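Local structure of sugar ABC transporter (Sugar-binding protein) (Bacillus halodurans, 4YO7) at residues K163-E168 with D255-G260; Q192-E195 with E201-L204; G154-E159 with V278-D283. The protein binds myo-inositol in the cleft between its two lobes and probably delivers this or a related polyol to an ABC transporter as its extracytoplasmic solute-binding component. All coordinates share one frame; numbering follows the deposited sequence.

Contact 1 (K163-E168 with D255-G260). With MG (magnesium ion), chain C.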
ATOM      1  N   LYS A 163      -3.362  18.299 -14.071  1.00 17.14           N
ATOM      2  CA  LYS A 163      -3.403  18.462 -15.527  1.00 16.03           C
ATOM      3  C   LYS A 163      -4.826  18.371 -16.045  1.00 16.43           C
ATOM      4  O   LYS A 163      -5.243  19.180 -16.880  1.00 19.41           O
ATOM      5  CB  LYS A 163      -2.519  17.425 -16.218  1.00 23.59           C
ATOM      6  CG  LYS A 163      -1.053  17.717 -16.043  1.00 29.71           C
ATOM      7  CD  LYS A 163      -0.170  16.615 -16.599  1.00 42.70           C
ATOM      8  CE  LYS A 163       1.281  16.776 -16.134  1.00 45.59           C
ATOM      9  NZ  LYS A 163       2.143  15.595 -16.465  1.00 49.02           N
ATOM     10  N   LEU A 164      -5.590  17.416 -15.532  1.00 17.10           N
ATOM     11  CA  LEU A 164      -6.953  17.225 -15.988  1.00 15.94           C
ATOM     12  C   LEU A 164      -7.845  18.406 -15.618  1.00 19.28           C
ATOM     13  O   LEU A 164      -8.799  18.718 -16.331  1.00 23.72           O
ATOM     14  CB  LEU A 164      -7.512  15.938 -15.409  1.00 17.29           C
ATOM     15  CG  LEU A 164      -6.916  14.614 -15.878  1.00 20.84           C
ATOM     16  CD1 LEU A 164      -7.366  13.477 -14.986  1.00 22.69           C
ATOM     17  CD2 LEU A 164      -7.313  14.320 -17.303  1.00 18.28           C
ATOM     18  N   LEU A 165      -7.517  19.075 -14.516  1.00 17.58           N
ATOM     19  CA  LEU A 165      -8.282  20.229 -14.044  1.00 18.74           C
ATOM     20  C   LEU A 165      -7.777  21.565 -14.599  1.00 19.20           C
ATOM     21  O   LEU A 165      -8.347  22.622 -14.297  1.00 21.68           O
ATOM     22  CB  LEU A 165      -8.244  20.291 -12.520  1.00 15.68           C
ATOM     23  CG  LEU A 165      -8.952  19.156 -11.771  1.00 14.50           C
ATOM     24  CD1 LEU A 165      -8.666  19.259 -10.299  1.00 16.31           C
ATOM     25  CD2 LEU A 165     -10.450  19.219 -12.033  1.00 20.03           C
ATOM     26  N   ASN A 166      -6.725  21.523 -15.412  1.00 18.23           N
ATOM     27  CA  ASN A 166      -6.059  22.741 -15.872  1.00 18.54           C
ATOM     28  C   ASN A 166      -5.706  23.626 -14.673  1.00 20.03           C
ATOM     29  O   ASN A 166      -5.837  24.850 -14.702  1.00 18.29           O
ATOM     30  CB  ASN A 166      -6.927  23.483 -16.880  1.00 25.37           C
ATOM     31  CG  ASN A 166      -7.031  22.739 -18.182  1.00 37.72           C
ATOM     32  OD1 ASN A 166      -6.032  22.558 -18.875  1.00 44.51           O
ATOM     33  ND2 ASN A 166      -8.234  22.282 -18.516  1.00 43.54           N
ATOM     34  N   ASN A 167      -5.252  22.962 -13.614  1.00 15.83           N
ATOM     35  CA  ASN A 167      -4.777  23.609 -12.389  1.00 17.42           C
ATOM     36  C   ASN A 167      -5.829  24.418 -11.636  1.00 16.24           C
ATOM     37  O   ASN A 167      -5.500  25.273 -10.815  1.00 18.24           O
ATOM     38  CB  ASN A 167      -3.581  24.491 -12.717  1.00 17.13           C
ATOM     39  CG  ASN A 167      -2.410  23.685 -13.198  1.00 20.21           C
ATOM     40  OD1 ASN A 167      -2.272  22.511 -12.841  1.00 18.79           O
ATOM     41  ND2 ASN A 167      -1.558  24.294 -14.001  1.00 23.50           N
ATOM     42  N   GLU A 168      -7.100  24.122 -11.884  1.00 17.25           N
ATOM     43  CA  GLU A 168      -8.175  24.815 -11.190  1.00 17.98           C
ATOM     44  C   GLU A 168      -9.221  23.841 -10.694  1.00 14.83           C
ATOM     45  O   GLU A 168      -9.828  23.120 -11.484  1.00 19.81           O
ATOM     46  CB  GLU A 168      -8.841  25.855 -12.105  1.00 23.95           C
ATOM     47  CG  GLU A 168      -7.888  26.930 -12.600  1.00 45.10           C
ATOM     48  CD  GLU A 168      -8.601  28.075 -13.297  1.00 61.17           C
ATOM     49  OE1 GLU A 168      -9.809  27.937 -13.596  1.00 61.83           O
ATOM     50  OE2 GLU A 168      -7.951  29.115 -13.541  1.00 69.59           O
ATOM     51  N   ASP A 255     -19.299  14.678 -13.383  1.00 26.47           N
ATOM     52  CA  ASP A 255     -18.933  16.030 -12.953  1.00 32.13           C
ATOM     53  C   ASP A 255     -17.703  16.095 -12.049  1.00 27.78           C
ATOM     54  O   ASP A 255     -17.283  17.177 -11.635  1.00 25.30           O
ATOM     55  CB  ASP A 255     -20.102  16.673 -12.215  1.00 39.69           C
ATOM     56  CG  ASP A 255     -21.247  17.012 -13.137  1.00 54.30           C
ATOM     57  OD1 ASP A 255     -21.221  18.119 -13.714  1.00 65.53           O
ATOM     58  OD2 ASP A 255     -22.159  16.173 -13.290  1.00 58.74           O
ATOM     59  N   VAL A 256     -17.145  14.938 -11.714  1.00 21.21           N
ATOM     60  CA  VAL A 256     -16.077  14.872 -10.729  1.00 21.15           C
ATOM     61  C   VAL A 256     -14.970  13.959 -11.245  1.00 19.93           C
ATOM     62  O   VAL A 256     -15.253  12.887 -11.753  1.00 24.80           O
ATOM     63  CB  VAL A 256     -16.619  14.353  -9.358  1.00 21.69           C
ATOM     64  CG1 VAL A 256     -15.555  14.270  -8.344  1.00 19.52           C
ATOM     65  CG2 VAL A 256     -17.679  15.292  -8.838  1.00 27.63           C
ATOM     66  N   ILE A 257     -13.718  14.405 -11.138  1.00 15.32           N
ATOM     67  CA  ILE A 257     -12.569  13.560 -11.435  1.00 18.85           C
ATOM     68  C   ILE A 257     -12.323  12.672 -10.202  1.00 18.56           C
ATOM     69  O   ILE A 257     -12.356  13.166  -9.081  1.00 18.57           O
ATOM     70  CB  ILE A 257     -11.322  14.427 -11.774  1.00 19.30           C
ATOM     71  CG1 ILE A 257     -11.551  15.162 -13.101  1.00 20.77           C
ATOM     72  CG2 ILE A 257     -10.040  13.580 -11.841  1.00 21.52           C
ATOM     73  CD1 ILE A 257     -10.435  16.100 -13.482  1.00 30.45           C
ATOM     74  N   VAL A 258     -12.118  11.370 -10.406  1.00 13.59           N
ATOM     75  CA  VAL A 258     -11.813  10.443  -9.308  1.00 12.58           C
ATOM     76  C   VAL A 258     -10.445   9.817  -9.531  1.00 12.41           C
ATOM     77  O   VAL A 258     -10.122   9.359 -10.629  1.00 13.23           O
ATOM     78  CB  VAL A 258     -12.881   9.330  -9.183  1.00 16.24           C
ATOM     79  CG1 VAL A 258     -12.623   8.445  -7.962  1.00 15.22           C
ATOM     80  CG2 VAL A 258     -14.272   9.954  -9.098  1.00 17.59           C
ATOM     81  N   ALA A 259      -9.663   9.789  -8.465  1.00 12.15           N
ATOM     82  CA  ALA A 259      -8.316   9.225  -8.494  1.00 11.48           C
ATOM     83  C   ALA A 259      -8.079   8.283  -7.320  1.00 10.13           C
ATOM     84  O   ALA A 259      -8.507   8.549  -6.190  1.00 11.31           O
ATOM     85  CB  ALA A 259      -7.293  10.348  -8.501  1.00 11.61           C
ATOM     86  N   GLY A 260      -7.341   7.197  -7.599  1.00 10.92           N
ATOM     87  CA  GLY A 260      -6.894   6.254  -6.583  1.00 11.18           C
ATOM     88  C   GLY A 260      -5.417   5.929  -6.722  1.00 12.10           C
ATOM     89  O   GLY A 260      -4.715   6.541  -7.539  1.00 14.58           O
TER
HETATM   90 MG    MG C 402     -15.852  11.409 -13.399  1.00 37.86          MG
HETATM   91  O   HOH W   1     -14.644   9.746 -13.029  1.00 46.76           O
HETATM   92  O   HOH W   2     -14.718  12.284 -14.939  1.00 48.28           O
HETATM   93  O   HOH W   3     -16.361  10.283 -15.081  1.00 48.31           O
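Ile257 reaches from strand 257-259 to the end of helix 150-164, where its tip is received by Leu164 and Leu165. The strand belongs to the parallel sheet of this lobe, in a periplasmic-binding-protein fold, and the contact lies at the surface. From CB, which points at the helix end, the isoleucine divides into two branches. The short branch, CG2, makes the looser contact, 4.1 Å from CD1 of Leu164. The longer branch runs through CG1, placed beside the backbone N and anti to the carbonyl carbon (chi1 -67°), and then straight on (chi2 176°), so that CD1 is carried outward to the end of the helix. There the methyl sits between two consecutive leucines: CB of Leu164 is 3.5 Å from Ile257 CD1, and CD2 of Leu165 approaches the same CD1 to 3.4 Å, slightly tighter than ordinary van der Waals contact. The two leucines use different parts of themselves. Leu164 offers the root of its side chain, whereas Leu165 brings its CD2 end in, its side chain running antiparallel to that of Ile257. Directly after them the helix stops in a Schellman motif, with Asn166 at positive phi and its N bonded to Lys163 O at 3.1 Å. Val256, just before the strand, turns its side chain away from the leucines, and its carbonyl O binds the magnesium ion at 2.3 Å, alongside three waters and Leu253 O. With no hydrogen bond between the two segments, the join is made by van der Waals contact of aliphatic carbons, partly shielded from water, while the carbonyl of Val256 serves the ion.

Contact 2 (Q192-E195 with E201-L204). With NA (sodium ion), chain G.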
ATOM      1  N   GLN A 192       1.601  18.758  -1.858  1.00 12.12           N
ATOM      2  CA  GLN A 192       2.744  19.457  -2.447  1.00 11.10           C
ATOM      3  C   GLN A 192       2.402  19.924  -3.854  1.00 16.91           C
ATOM      4  O   GLN A 192       2.827  21.019  -4.261  1.00 17.21           O
ATOM      5  CB  GLN A 192       3.983  18.570  -2.446  1.00 14.14           C
ATOM      6  CG  GLN A 192       4.656  18.525  -1.059  1.00 15.27           C
ATOM      7  CD  GLN A 192       5.930  17.700  -1.027  1.00 27.56           C
ATOM      8  OE1 GLN A 192       6.461  17.314  -2.068  1.00 25.70           O
ATOM      9  NE2 GLN A 192       6.441  17.446   0.180  1.00 26.26           N
ATOM     10  N   ILE A 193       1.615  19.131  -4.584  1.00 13.93           N
ATOM     11  CA  ILE A 193       1.197  19.527  -5.929  1.00 13.98           C
ATOM     12  C   ILE A 193       0.145  20.622  -5.810  1.00 11.35           C
ATOM     13  O   ILE A 193       0.135  21.600  -6.569  1.00 16.35           O
ATOM     14  CB  ILE A 193       0.618  18.347  -6.757  1.00 14.47           C
ATOM     15  CG1 ILE A 193       1.657  17.235  -6.973  1.00 15.00           C
ATOM     16  CG2 ILE A 193       0.046  18.852  -8.098  1.00 18.54           C
ATOM     17  CD1 ILE A 193       2.962  17.669  -7.641  1.00 17.46           C
ATOM     18  N   ILE A 194      -0.764  20.466  -4.863  1.00 11.50           N
ATOM     19  CA  ILE A 194      -1.850  21.414  -4.721  1.00 11.40           C
ATOM     20  C   ILE A 194      -1.280  22.790  -4.369  1.00 17.15           C
ATOM     21  O   ILE A 194      -1.786  23.808  -4.832  1.00 16.24           O
ATOM     22  CB  ILE A 194      -2.872  20.919  -3.665  1.00 16.39           C
ATOM     23  CG1 ILE A 194      -3.677  19.755  -4.250  1.00 12.86           C
ATOM     24  CG2 ILE A 194      -3.803  22.063  -3.232  1.00 14.21           C
ATOM     25  CD1 ILE A 194      -4.449  18.899  -3.224  1.00 10.87           C
ATOM     26  N   GLU A 195      -0.210  22.812  -3.575  1.00 13.55           N
ATOM     27  CA  GLU A 195       0.402  24.068  -3.126  1.00 14.28           C
ATOM     28  C   GLU A 195       1.172  24.771  -4.255  1.00 13.93           C
ATOM     29  O   GLU A 195       1.461  25.967  -4.164  1.00 17.99           O
ATOM     30  CB  GLU A 195       1.315  23.809  -1.928  1.00 21.98           C
ATOM     31  CG  GLU A 195       0.487  23.570  -0.651  1.00 48.03           C
ATOM     32  CD  GLU A 195       1.262  22.915   0.482  1.00 63.00           C
ATOM     33  OE1 GLU A 195       2.508  22.826   0.398  1.00 69.28           O
ATOM     34  OE2 GLU A 195       0.613  22.477   1.462  1.00 64.01           O
ATOM     35  N   GLU A 201      -7.333  23.938  -4.501  1.00 13.81           N
ATOM     36  CA  GLU A 201      -7.564  24.116  -3.079  1.00 18.70           C
ATOM     37  C   GLU A 201      -8.185  22.858  -2.481  1.00 15.06           C
ATOM     38  O   GLU A 201      -9.125  22.298  -3.038  1.00 16.94           O
ATOM     39  CB  GLU A 201      -8.485  25.326  -2.845  1.00 24.48           C
ATOM     40  CG  GLU A 201      -8.555  25.787  -1.400  1.00 49.03           C
ATOM     41  CD  GLU A 201      -9.507  26.959  -1.207  1.00 62.50           C
ATOM     42  OE1 GLU A 201     -10.047  27.461  -2.216  1.00 63.09           O
ATOM     43  OE2 GLU A 201      -9.714  27.373  -0.047  1.00 69.14           O
ATOM     44  N   VAL A 202      -7.666  22.437  -1.335  1.00 13.36           N
ATOM     45  CA  VAL A 202      -8.274  21.344  -0.579  1.00 11.86           C
ATOM     46  C   VAL A 202      -9.481  21.896   0.164  1.00 16.25           C
ATOM     47  O   VAL A 202      -9.345  22.772   1.031  1.00 16.75           O
ATOM     48  CB  VAL A 202      -7.279  20.702   0.407  1.00 13.57           C
ATOM     49  CG1 VAL A 202      -7.965  19.598   1.242  1.00 19.42           C
ATOM     50  CG2 VAL A 202      -6.060  20.134  -0.344  1.00 16.79           C
ATOM     51  N   VAL A 203     -10.670  21.414  -0.191  1.00 12.50           N
ATOM     52  CA  VAL A 203     -11.892  21.880   0.459  1.00 10.46           C
ATOM     53  C   VAL A 203     -12.456  20.870   1.463  1.00 12.19           C
ATOM     54  O   VAL A 203     -13.218  21.250   2.346  1.00 13.86           O
ATOM     55  CB  VAL A 203     -13.011  22.224  -0.564  1.00 14.24           C
ATOM     56  CG1 VAL A 203     -12.564  23.388  -1.452  1.00 16.44           C
ATOM     57  CG2 VAL A 203     -13.414  21.014  -1.408  1.00 15.87           C
ATOM     58  N   LEU A 204     -12.067  19.604   1.330  1.00 11.17           N
ATOM     59  CA  LEU A 204     -12.524  18.541   2.220  1.00 12.60           C
ATOM     60  C   LEU A 204     -11.373  17.573   2.395  1.00 11.02           C
ATOM     61  O   LEU A 204     -10.638  17.299   1.443  1.00 11.52           O
ATOM     62  CB  LEU A 204     -13.736  17.806   1.655  1.00 11.12           C
ATOM     63  CG  LEU A 204     -15.030  18.604   1.566  1.00 10.15           C
ATOM     64  CD1 LEU A 204     -15.999  17.917   0.624  1.00 15.54           C
ATOM     65  CD2 LEU A 204     -15.667  18.807   2.929  1.00 11.33           C
TER
HETATM   66 NA    NA G 406      -3.137  25.737  -4.161  1.00 16.83          NA
HETATM   67  O   HOH W   4      -1.322  27.297  -4.081  1.00 22.00           O
HETATM   68  O   HOH W   5      -4.334  27.811  -3.480  1.00 32.14           O
HETATM   69  O   HOH W   6      -3.183  25.279  -1.851  1.00 24.20           O
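A right-handed beta-alpha-beta crossover, made of strand 169-175, helix 181-195 and strand 200-207, brings the last turn of its helix against the start of its second strand here. Ile194 and Val202 form the apolar part of this closure. Ile194 points at the strand, and its longer branch, CG1 lying beside the backbone N and anti to the carbonyl carbon (chi1 -73°), carries CD1 to 3.5 Å from CG2 of Val202. The two side chains cross at about a right angle, and the valine touches through CG2, which also lies 4.1 Å from Ile194 CG2. That second isoleucine methyl faces the backbone of Glu201, 4.2 Å from its N, while the carboxylate-bearing chain of Glu201 sets off away from the helix. Ile194 also touches Ile171 of strand 169-175, and Val202 touches Ile173.

The same isoleucine serves a sodium ion through its backbone. Ile194 O binds the ion at 2.5 Å, three waters lie at similar range, and the carbonyl oxygens of His197, in the connection, and Leu200, at the start of the strand, complete the set. Water 4, one of the three, also donates a weak hydrogen bond to Glu195 O at 3.1 Å. The ligands are thus neutral oxygens throughout, as suits sodium, a hard monovalent cation that prefers oxygen ligands. Carbonyls at the end of a helix carry the negative end of its dipole, which would probably add to the attraction for the cation, and the ion in turn links the C-terminal part of the helix to the connection and to the first residue of the strand.

Contact 3 (G154-E159 with V278-D283). With INS (1,2,3,4,5,6-hexahydroxy-cyclohexane), chain F.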
ATOM      1  N   GLY A 154       1.614   9.824  -4.361  1.00 10.46           N
ATOM      2  CA  GLY A 154       0.755  10.984  -4.171  1.00 10.10           C
ATOM      3  C   GLY A 154       1.114  12.109  -5.131  1.00 11.71           C
ATOM      4  O   GLY A 154       0.230  12.793  -5.665  1.00 10.16           O
ATOM      5  N   LEU A 155       2.413  12.275  -5.403  1.00  9.97           N
ATOM      6  CA  LEU A 155       2.868  13.274  -6.375  1.00 10.61           C
ATOM      7  C   LEU A 155       2.414  12.915  -7.795  1.00 10.92           C
ATOM      8  O   LEU A 155       1.900  13.768  -8.522  1.00 11.69           O
ATOM      9  CB  LEU A 155       4.383  13.416  -6.326  1.00 12.13           C
ATOM     10  CG  LEU A 155       5.001  14.045  -5.080  1.00 13.21           C
ATOM     11  CD1 LEU A 155       6.486  13.760  -5.033  1.00 13.96           C
ATOM     12  CD2 LEU A 155       4.781  15.540  -5.066  1.00 13.08           C
ATOM     13  N   LEU A 156       2.562  11.655  -8.180  1.00 12.87           N
ATOM     14  CA  LEU A 156       2.187  11.219  -9.534  1.00 11.21           C
ATOM     15  C   LEU A 156       0.696  11.373  -9.744  1.00 13.73           C
ATOM     16  O   LEU A 156       0.257  11.877 -10.774  1.00 13.17           O
ATOM     17  CB  LEU A 156       2.600   9.767  -9.773  1.00 12.17           C
ATOM     18  CG  LEU A 156       4.084   9.481  -9.987  1.00 15.12           C
ATOM     19  CD1 LEU A 156       4.326   7.966  -9.917  1.00 14.80           C
ATOM     20  CD2 LEU A 156       4.609  10.046 -11.327  1.00 19.41           C
ATOM     21  N   GLN A 157      -0.070  10.932  -8.746  1.00 11.68           N
ATOM     22  CA  GLN A 157      -1.519  10.975  -8.780  1.00 10.64           C
ATOM     23  C   GLN A 157      -2.021  12.399  -8.960  1.00 11.12           C
ATOM     24  O   GLN A 157      -2.843  12.684  -9.825  1.00 12.18           O
ATOM     25  CB  GLN A 157      -2.078  10.380  -7.472  1.00 11.07           C
ATOM     26  CG  GLN A 157      -3.558  10.372  -7.376  1.00 12.90           C
ATOM     27  CD  GLN A 157      -4.025   9.978  -5.991  1.00 13.81           C
ATOM     28  OE1 GLN A 157      -3.466  10.431  -4.973  1.00 10.50           O
ATOM     29  NE2 GLN A 157      -5.047   9.133  -5.925  1.00 10.79           N
HETATM   30  N   MSE A 158      -1.535  13.302  -8.112  1.00 12.00           N
HETATM   31  CA  MSE A 158      -2.069  14.649  -8.098  1.00 11.54           C
HETATM   32  C   MSE A 158      -1.511  15.498  -9.230  1.00 12.22           C
HETATM   33  O   MSE A 158      -2.180  16.413  -9.703  1.00 12.72           O
HETATM   34  CB  MSE A 158      -1.793  15.309  -6.742  1.00 11.34           C
HETATM   35  CG  MSE A 158      -2.523  16.589  -6.511  1.00 12.02           C
HETATM   36 SE   MSE A 158      -4.474  16.399  -6.465  1.00 22.10          SE
HETATM   37  CE  MSE A 158      -4.963  17.881  -7.600  1.00 15.07           C
ATOM     38  N   GLU A 159      -0.310  15.193  -9.704  1.00 14.22           N
ATOM     39  CA  GLU A 159       0.163  15.846 -10.921  1.00 14.73           C
ATOM     40  C   GLU A 159      -0.821  15.632 -12.075  1.00 17.10           C
ATOM     41  O   GLU A 159      -1.130  16.555 -12.829  1.00 16.11           O
ATOM     42  CB  GLU A 159       1.530  15.312 -11.324  1.00 15.29           C
ATOM     43  CG  GLU A 159       2.720  15.894 -10.614  1.00 40.01           C
ATOM     44  CD  GLU A 159       3.983  15.113 -10.954  1.00 52.52           C
ATOM     45  OE1 GLU A 159       3.976  14.402 -11.993  1.00 43.36           O
ATOM     46  OE2 GLU A 159       4.965  15.196 -10.183  1.00 61.29           O
ATOM     47  N   VAL A 278      -7.810   8.270 -12.810  1.00 15.08           N
ATOM     48  CA  VAL A 278      -6.391   8.188 -12.502  1.00 14.22           C
ATOM     49  C   VAL A 278      -6.168   7.101 -11.482  1.00 13.22           C
ATOM     50  O   VAL A 278      -6.931   6.994 -10.525  1.00 16.11           O
ATOM     51  CB  VAL A 278      -5.862   9.528 -11.933  1.00 15.49           C
ATOM     52  CG1 VAL A 278      -4.376   9.419 -11.551  1.00 16.55           C
ATOM     53  CG2 VAL A 278      -6.089  10.675 -12.899  1.00 17.20           C
ATOM     54  N   THR A 279      -5.147   6.275 -11.674  1.00 13.24           N
ATOM     55  CA  THR A 279      -4.620   5.530 -10.557  1.00 13.73           C
ATOM     56  C   THR A 279      -3.124   5.416 -10.740  1.00 12.98           C
ATOM     57  O   THR A 279      -2.548   6.017 -11.649  1.00 15.05           O
ATOM     58  CB  THR A 279      -5.322   4.139 -10.378  1.00 13.43           C
ATOM     59  OG1 THR A 279      -4.823   3.490  -9.200  1.00 13.37           O
ATOM     60  CG2 THR A 279      -5.128   3.216 -11.551  1.00 15.26           C
ATOM     61  N   VAL A 280      -2.491   4.713  -9.816  1.00 11.25           N
ATOM     62  CA  VAL A 280      -1.053   4.607  -9.785  1.00 11.45           C
ATOM     63  C   VAL A 280      -0.684   3.173  -9.434  1.00 12.83           C
ATOM     64  O   VAL A 280      -1.018   2.688  -8.362  1.00 12.37           O
ATOM     65  CB  VAL A 280      -0.426   5.577  -8.769  1.00 13.08           C
ATOM     66  CG1 VAL A 280       1.105   5.479  -8.813  1.00 12.11           C
ATOM     67  CG2 VAL A 280      -0.880   7.015  -9.026  1.00 12.34           C
ATOM     68  N   PHE A 281       0.009   2.498 -10.360  1.00 13.61           N
ATOM     69  CA  PHE A 281       0.382   1.106 -10.158  1.00 11.40           C
ATOM     70  C   PHE A 281       1.383   0.939  -9.035  1.00 12.48           C
ATOM     71  O   PHE A 281       2.441   1.565  -9.042  1.00 12.71           O
ATOM     72  CB  PHE A 281       0.946   0.541 -11.466  1.00 12.69           C
ATOM     73  CG  PHE A 281       1.502  -0.863 -11.359  1.00 13.64           C
ATOM     74  CD1 PHE A 281       0.659  -1.955 -11.232  1.00 15.30           C
ATOM     75  CD2 PHE A 281       2.877  -1.090 -11.444  1.00 18.63           C
ATOM     76  CE1 PHE A 281       1.181  -3.242 -11.150  1.00 17.48           C
ATOM     77  CE2 PHE A 281       3.389  -2.369 -11.372  1.00 17.32           C
ATOM     78  CZ  PHE A 281       2.542  -3.438 -11.232  1.00 15.83           C
ATOM     79  N   GLN A 282       1.013   0.081  -8.075  1.00 11.10           N
ATOM     80  CA  GLN A 282       1.905  -0.419  -7.043  1.00 11.05           C
ATOM     81  C   GLN A 282       2.067  -1.915  -7.301  1.00 10.77           C
ATOM     82  O   GLN A 282       1.095  -2.648  -7.452  1.00 13.67           O
ATOM     83  CB  GLN A 282       1.361  -0.161  -5.628  1.00  8.98           C
ATOM     84  CG  GLN A 282       2.441  -0.365  -4.586  1.00 10.04           C
ATOM     85  CD  GLN A 282       2.045  -0.227  -3.145  1.00  8.65           C
ATOM     86  OE1 GLN A 282       2.902  -0.368  -2.279  1.00  9.82           O
ATOM     87  NE2 GLN A 282       0.778   0.005  -2.861  1.00  9.11           N
ATOM     88  N   ASP A 283       3.308  -2.353  -7.355  1.00 11.63           N
ATOM     89  CA  ASP A 283       3.628  -3.693  -7.828  1.00 11.60           C
ATOM     90  C   ASP A 283       3.547  -4.703  -6.692  1.00 10.90           C
ATOM     91  O   ASP A 283       4.562  -5.021  -6.056  1.00 12.47           O
ATOM     92  CB  ASP A 283       5.014  -3.677  -8.446  1.00 14.53           C
ATOM     93  CG  ASP A 283       5.372  -4.975  -9.159  1.00 19.40           C
ATOM     94  OD1 ASP A 283       4.551  -5.909  -9.226  1.00 15.41           O
ATOM     95  OD2 ASP A 283       6.502  -5.043  -9.682  1.00 22.78           O
TER
HETATM   96  C1  INS F 405      -2.504  -1.091   2.445  1.00  7.14           C
HETATM   97  C2  INS F 405      -3.574  -1.226   1.367  1.00  7.73           C
HETATM   98  C3  INS F 405      -3.415  -0.079   0.369  1.00  7.59           C
HETATM   99  C4  INS F 405      -2.027  -0.094  -0.282  1.00  7.38           C
HETATM  100  C5  INS F 405      -0.951  -0.007   0.821  1.00  6.72           C
HETATM  101  C6  INS F 405      -1.124  -1.148   1.813  1.00  7.07           C
HETATM  102  O1  INS F 405      -2.606  -2.180   3.403  1.00  8.46           O
HETATM  103  O2  INS F 405      -3.370  -2.472   0.703  1.00  9.50           O
HETATM  104  O3  INS F 405      -4.462  -0.252  -0.632  1.00  9.03           O
HETATM  105  O4  INS F 405      -1.875   1.056  -1.126  1.00  7.59           O
HETATM  106  O5  INS F 405       0.339  -0.142   0.200  1.00  6.97           O
HETATM  107  O6  INS F 405      -0.116  -0.973   2.883  1.00  7.20           O
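Leu156 and Gln157, on helix 150-164, rest on Val278 and Val280 of a strand segment that leads to the inositol pocket of this periplasmic-binding-protein fold. Strand 279-281 pairs antiparallel with strand 312-314, and the alternation of the segment sends Val278 and Val280 toward the helix while Thr279 turns away. The closer packing is around Gln157. Its CB lies 3.9 Å from CG2 of Val280, the methyl placed beside the valine's own backbone N, and its backbone O lies 4.0 Å from CG1 of Val278. The glutamine side chain thus packs on Val280 and chiefly its backbone on Val278, while NE2 of its buried amide bonds to Ala234 O.

Toward Leu156 the fit is looser: CD1 of this partly exposed leucine comes no nearer than 4.2 Å to CG1 of Val280, a single apolar touch. No hydrogen bond links the two segments.

Farther along, the segment changes from packing to recognition. Gln282 has CG anti to its backbone N (chi1 -166°) and an extended chain beyond, which takes its amide to the bound myo-inositol, where Asp262, Arg134, Asp56, Asn133, Arg186 and Asn236 also bond the ligand. OE1 of Gln282 is engaged by Gln287 NE2, an interaction consistent with fixing which way round the amide lies and so presenting the nitrogen to the ligand. From Gln282 NE2 a nearly straight bond runs to inositol O5, 3.1 Å long with an angle of 164° at the hydrogen, and a weaker, bent one runs to O4 at 3.3 Å.

Overall arrangement
All three contacts belong to the same lobe. Contacts 1 and 3 share helix 150-164, their centres 13 Å apart, and meet directly: Gly260 N is 3.0 Å from Val278 O, a probable hydrogen bond that joins the end of the 255-260 segment to the start of the pocket segment. Contact 2 reaches the same four-stranded sheet as contact 1 but does not touch it, the nearest atoms being about 6 Å apart. It does meet contact 3, where Ile193 CD1 packs 3.5 Å from Glu159 CG. Contact 3 supplies one inositol ligand, Gln282, whereas the magnesium and sodium ions accompany contacts 1 and 2, whose centres both lie about 22 Å from that of the chain.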